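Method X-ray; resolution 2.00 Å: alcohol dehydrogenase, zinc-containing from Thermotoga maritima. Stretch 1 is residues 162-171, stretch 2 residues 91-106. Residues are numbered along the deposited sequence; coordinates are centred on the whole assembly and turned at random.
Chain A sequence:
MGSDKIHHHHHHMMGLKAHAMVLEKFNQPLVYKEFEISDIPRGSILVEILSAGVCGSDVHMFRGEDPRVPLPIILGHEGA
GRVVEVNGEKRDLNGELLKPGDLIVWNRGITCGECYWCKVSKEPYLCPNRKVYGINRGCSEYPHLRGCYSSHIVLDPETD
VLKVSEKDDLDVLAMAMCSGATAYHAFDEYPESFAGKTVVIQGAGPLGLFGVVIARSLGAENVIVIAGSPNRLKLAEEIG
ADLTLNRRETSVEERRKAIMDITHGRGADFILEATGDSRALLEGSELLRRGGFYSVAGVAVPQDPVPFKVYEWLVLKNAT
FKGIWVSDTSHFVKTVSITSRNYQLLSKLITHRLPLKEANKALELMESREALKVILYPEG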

# COMPACT_ATOMS: atom_id res chain seq x y z
N LEU A 162 -20.83 18.83 0.34
CA LEU A 162 -19.72 19.77 0.36
C LEU A 162 -20.24 21.15 -0.11
O LEU A 162 -20.81 21.24 -1.17
CB LEU A 162 -18.68 19.27 -0.62
CG LEU A 162 -17.20 19.58 -0.48
CD1 LEU A 162 -16.70 19.24 0.93
CD2 LEU A 162 -16.38 18.82 -1.54
N LYS A 163 -20.05 22.17 0.73
CA LYS A 163 -20.26 23.56 0.42
C LYS A 163 -19.24 24.00 -0.61
O LYS A 163 -18.05 23.68 -0.49
CB LYS A 163 -20.01 24.46 1.63
CG LYS A 163 -21.18 24.82 2.42
CD LYS A 163 -20.77 25.61 3.67
CE LYS A 163 -20.60 27.08 3.36
NZ LYS A 163 -20.20 27.80 4.63
N VAL A 164 -19.72 24.78 -1.58
CA VAL A 164 -18.86 25.37 -2.60
C VAL A 164 -19.13 26.86 -2.62
O VAL A 164 -19.95 27.37 -1.84
CB VAL A 164 -19.07 24.72 -3.99
CG1 VAL A 164 -18.68 23.26 -3.99
CG2 VAL A 164 -20.52 24.92 -4.48
N SER A 165 -18.42 27.59 -3.47
CA SER A 165 -18.58 29.04 -3.52
C SER A 165 -19.10 29.52 -4.87
O SER A 165 -19.23 28.74 -5.81
CB SER A 165 -17.25 29.70 -3.27
OG SER A 165 -16.48 29.69 -4.46
N GLU A 166 -19.37 30.82 -4.96
CA GLU A 166 -19.85 31.41 -6.22
C GLU A 166 -18.74 31.45 -7.28
O GLU A 166 -19.02 31.76 -8.44
CB GLU A 166 -20.40 32.81 -5.98
CG GLU A 166 -21.48 32.79 -4.92
CD GLU A 166 -22.14 34.12 -4.67
OE1 GLU A 166 -21.42 35.15 -4.49
OE2 GLU A 166 -23.40 34.13 -4.64
N LYS A 167 -17.51 31.15 -6.89
CA LYS A 167 -16.40 31.04 -7.85
C LYS A 167 -16.25 29.64 -8.46
O LYS A 167 -15.39 29.42 -9.29
CB LYS A 167 -15.10 31.37 -7.15
CG LYS A 167 -15.06 32.78 -6.62
N ASP A 168 -17.06 28.69 -7.99
CA ASP A 168 -17.05 27.33 -8.53
C ASP A 168 -18.03 27.22 -9.68
O ASP A 168 -19.08 27.86 -9.67
CB ASP A 168 -17.41 26.31 -7.43
CG ASP A 168 -16.33 26.23 -6.40
OD1 ASP A 168 -15.24 25.72 -6.72
OD2 ASP A 168 -16.47 26.68 -5.26
N ASP A 169 -17.67 26.41 -10.66
CA ASP A 169 -18.50 26.19 -11.83
C ASP A 169 -19.45 25.02 -11.53
O ASP A 169 -19.08 23.86 -11.60
CB ASP A 169 -17.62 25.97 -13.06
CG ASP A 169 -18.42 25.95 -14.35
OD1 ASP A 169 -19.53 25.41 -14.40
OD2 ASP A 169 -17.98 26.41 -15.40
N LEU A 170 -20.71 25.33 -11.20
CA LEU A 170 -21.64 24.30 -10.73
C LEU A 170 -22.05 23.34 -11.81
O LEU A 170 -22.32 22.18 -11.53
CB LEU A 170 -22.88 24.95 -10.15
CG LEU A 170 -22.68 25.88 -8.96
CD1 LEU A 170 -24.07 26.14 -8.35
CD2 LEU A 170 -21.75 25.30 -7.96
N ASP A 171 -22.10 23.82 -13.03
CA ASP A 171 -22.33 22.94 -14.18
C ASP A 171 -21.24 21.90 -14.30
O ASP A 171 -21.55 20.74 -14.51
CB ASP A 171 -22.37 23.78 -15.45
CG ASP A 171 -23.70 24.49 -15.64
OD1 ASP A 171 -24.67 24.23 -14.88
OD2 ASP A 171 -23.85 25.30 -16.56
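Stretch 2 (91-106) RDLNGELLKPGDLIVW

Stretch 2 runs from loop into strand: two turns come first, and residues 103-106 are extended. That strand lies antiparallel beside strand 162-164, with 141° between the N-to-C directions and a closest axial approach of 4.5 Å. Lys163 sits opposite Ile104, CA to CA 4.4 Å, as a non-hydrogen-bonded pair. Leu162 pairs with Val105 and satisfies both of its backbone polar atoms there. Leu162 N donates to Val105 O at 2.9 Å, and Val105 N donates to Leu162 O at 2.9 Å. Two residues on, Val164 N donates to Leu103 O at 2.9 Å. The return link runs through water 2, which accepts from Leu103 N at 2.9 Å and donates to Val164 O at 2.7 Å.

Lys163 N lies at a non-hydrogen-bonded position, so strand 103-106 offers it no acceptor. Asp92 supplies one: Lys163 N donates to Asp92 OD2 at 3.1 Å. The other oxygen of that carboxylate serves its own loop. Asp92 OD1 accepts from Asn94 N at 2.9 Å and from Glu96 N at 2.9 Å. Residues 92-95 form a type I turn, closed by Gly95 N to Asp92 O at 2.9 Å. Gly95 has positive phi, where a CB would jam against the preceding carbonyl.

The Lys163 side chain leaves the sheet on the same face as Ile104 and reaches the loop of stretch 2. Its CG packs on Leu98 CD2 at 3.7 Å. Its NZ forms a salt bridge to Glu96 OE1 at 2.7 Å and donates to water 1 at 2.6 Å. Lys163 NZ also lies 4.0 Å from Lys99 NZ, a like charge. Acceptors offset this crowding. Lys99 NZ is bridged to Asp102 OD1 at 2.8 Å and donates to water 1 at 2.9 Å. Water 1 in turn donates to Asp102 OD2 at 2.7 Å and to Leu97 O at 2.6 Å. Asp102 OD2 also accepts from Lys99 N at 2.8 Å, within the type II turn 99-102.

Leu162, Leu103 and Val105 point to the other face. Leu162 CB meets Val105 CG2 at 4.2 Å, and Leu162 CD1 reaches Leu93 CB at 4.2 Å. Val164 CG2 touches Leu103 CB at 3.7 Å. Glu166 CG lies 3.9 Å from Leu103 CD1, and Leu170 CD1 lies 4.4 Å from Leu103 CD2.

At the 165-168 turn, stretch 1 meets some of its own needs. Ser165 N donates to Asp168 OD2 at 2.8 Å, and Ser165 OG donates to the same Asp168 OD2 at 3.1 Å. Asp168 OD1 is bonded elsewhere in the structure.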

# COMPACT_ATOMS: atom_id res chain seq x y z
N ARG A 91 -24.15 19.44 8.72
CA ARG A 91 -22.79 19.86 8.47
C ARG A 91 -22.30 19.22 7.20
O ARG A 91 -22.59 18.03 6.90
CB ARG A 91 -21.89 19.40 9.59
CG ARG A 91 -22.15 20.16 10.84
CD ARG A 91 -21.20 19.82 11.91
NE ARG A 91 -21.70 20.34 13.17
CZ ARG A 91 -21.48 21.55 13.64
NH1 ARG A 91 -20.72 22.43 12.97
NH2 ARG A 91 -22.01 21.89 14.81
N ASP A 92 -21.54 19.99 6.45
CA ASP A 92 -20.86 19.41 5.29
C ASP A 92 -19.66 18.57 5.76
O ASP A 92 -19.40 18.45 6.99
CB ASP A 92 -20.51 20.50 4.27
CG ASP A 92 -19.20 21.17 4.50
OD1 ASP A 92 -18.57 21.08 5.61
OD2 ASP A 92 -18.72 21.85 3.56
N LEU A 93 -18.97 17.94 4.82
CA LEU A 93 -17.86 17.03 5.18
C LEU A 93 -16.67 17.69 5.90
O LEU A 93 -15.86 17.02 6.52
CB LEU A 93 -17.37 16.33 3.95
CG LEU A 93 -18.31 15.22 3.43
CD1 LEU A 93 -18.15 15.01 1.93
CD2 LEU A 93 -18.09 13.91 4.19
N ASN A 94 -16.55 19.02 5.79
CA ASN A 94 -15.50 19.75 6.51
C ASN A 94 -15.96 20.26 7.86
O ASN A 94 -15.18 20.91 8.59
CB ASN A 94 -14.97 20.91 5.66
CG ASN A 94 -14.20 20.42 4.45
OD1 ASN A 94 -13.39 19.47 4.54
ND2 ASN A 94 -14.45 21.04 3.30
N GLY A 95 -17.22 19.97 8.20
CA GLY A 95 -17.77 20.33 9.47
C GLY A 95 -18.56 21.62 9.47
O GLY A 95 -18.97 22.10 10.53
N GLU A 96 -18.76 22.23 8.31
CA GLU A 96 -19.39 23.55 8.31
C GLU A 96 -20.88 23.37 8.29
O GLU A 96 -21.41 22.64 7.46
CB GLU A 96 -19.02 24.40 7.10
CG GLU A 96 -17.55 24.60 6.82
CD GLU A 96 -17.41 25.67 5.74
OE1 GLU A 96 -17.99 26.80 5.92
OE2 GLU A 96 -16.78 25.37 4.72
N LEU A 97 -21.56 24.11 9.15
CA LEU A 97 -23.00 24.15 9.22
C LEU A 97 -23.63 24.80 7.99
O LEU A 97 -23.33 25.92 7.66
CB LEU A 97 -23.45 24.93 10.47
CG LEU A 97 -23.56 24.11 11.75
CD1 LEU A 97 -23.75 25.03 13.00
CD2 LEU A 97 -24.68 23.10 11.67
N LEU A 98 -24.53 24.06 7.34
CA LEU A 98 -25.26 24.55 6.19
C LEU A 98 -26.32 25.53 6.68
O LEU A 98 -26.93 25.33 7.77
CB LEU A 98 -25.95 23.38 5.45
CG LEU A 98 -25.01 22.30 4.86
CD1 LEU A 98 -25.81 21.29 4.00
CD2 LEU A 98 -23.89 22.87 4.05
N LYS A 99 -26.51 26.59 5.87
CA LYS A 99 -27.55 27.57 6.07
C LYS A 99 -28.24 27.89 4.74
O LYS A 99 -27.67 27.64 3.67
CB LYS A 99 -26.95 28.83 6.70
CG LYS A 99 -25.81 29.42 5.95
CD LYS A 99 -25.30 30.75 6.58
CE LYS A 99 -24.19 31.40 5.69
NZ LYS A 99 -23.19 30.41 5.18
N PRO A 100 -29.47 28.40 4.79
CA PRO A 100 -30.21 28.77 3.57
C PRO A 100 -29.35 29.69 2.71
O PRO A 100 -28.72 30.60 3.23
CB PRO A 100 -31.46 29.50 4.09
CG PRO A 100 -31.65 28.96 5.49
CD PRO A 100 -30.26 28.65 6.01
N GLY A 101 -29.28 29.43 1.43
CA GLY A 101 -28.43 30.25 0.57
C GLY A 101 -27.07 29.63 0.24
O GLY A 101 -26.43 30.05 -0.74
N ASP A 102 -26.58 28.68 1.05
CA ASP A 102 -25.34 27.99 0.72
C ASP A 102 -25.42 27.23 -0.61
O ASP A 102 -26.44 26.61 -0.91
CB ASP A 102 -24.94 26.98 1.79
CG ASP A 102 -24.46 27.64 3.08
OD1 ASP A 102 -24.13 28.84 3.08
OD2 ASP A 102 -24.40 27.03 4.16
N LEU A 103 -24.32 27.26 -1.36
CA LEU A 103 -24.19 26.44 -2.58
C LEU A 103 -23.56 25.16 -2.16
O LEU A 103 -22.62 25.17 -1.34
CB LEU A 103 -23.37 27.14 -3.66
CG LEU A 103 -23.90 28.51 -4.10
CD1 LEU A 103 -22.95 29.19 -5.05
CD2 LEU A 103 -25.27 28.41 -4.74
N ILE A 104 -24.08 24.06 -2.68
CA ILE A 104 -23.57 22.75 -2.37
C ILE A 104 -23.53 21.81 -3.55
O ILE A 104 -24.26 21.97 -4.54
CB ILE A 104 -24.42 22.10 -1.21
CG1 ILE A 104 -25.87 21.83 -1.65
CG2 ILE A 104 -24.34 22.98 -0.00
CD1 ILE A 104 -26.64 20.88 -0.67
N VAL A 105 -22.66 20.81 -3.42
CA VAL A 105 -22.75 19.61 -4.19
C VAL A 105 -22.74 18.44 -3.19
O VAL A 105 -22.49 18.62 -2.00
CB VAL A 105 -21.62 19.46 -5.23
CG1 VAL A 105 -21.74 20.52 -6.26
CG2 VAL A 105 -20.22 19.54 -4.56
N TRP A 106 -23.10 17.25 -3.68
CA TRP A 106 -23.28 16.13 -2.82
C TRP A 106 -23.01 14.82 -3.52
O TRP A 106 -23.10 14.70 -4.76
CB TRP A 106 -24.71 16.11 -2.21
CG TRP A 106 -25.81 16.05 -3.23
CD1 TRP A 106 -26.42 14.93 -3.72
CD2 TRP A 106 -26.45 17.16 -3.90
NE1 TRP A 106 -27.37 15.26 -4.64
CE2 TRP A 106 -27.41 16.62 -4.78
CE3 TRP A 106 -26.30 18.54 -3.85
CZ2 TRP A 106 -28.21 17.42 -5.60
CZ3 TRP A 106 -27.09 19.34 -4.67
CH2 TRP A 106 -28.03 18.77 -5.54
O HOH W 1 -22.50 27.68 5.90
O HOH W 2 -21.90 28.35 -0.21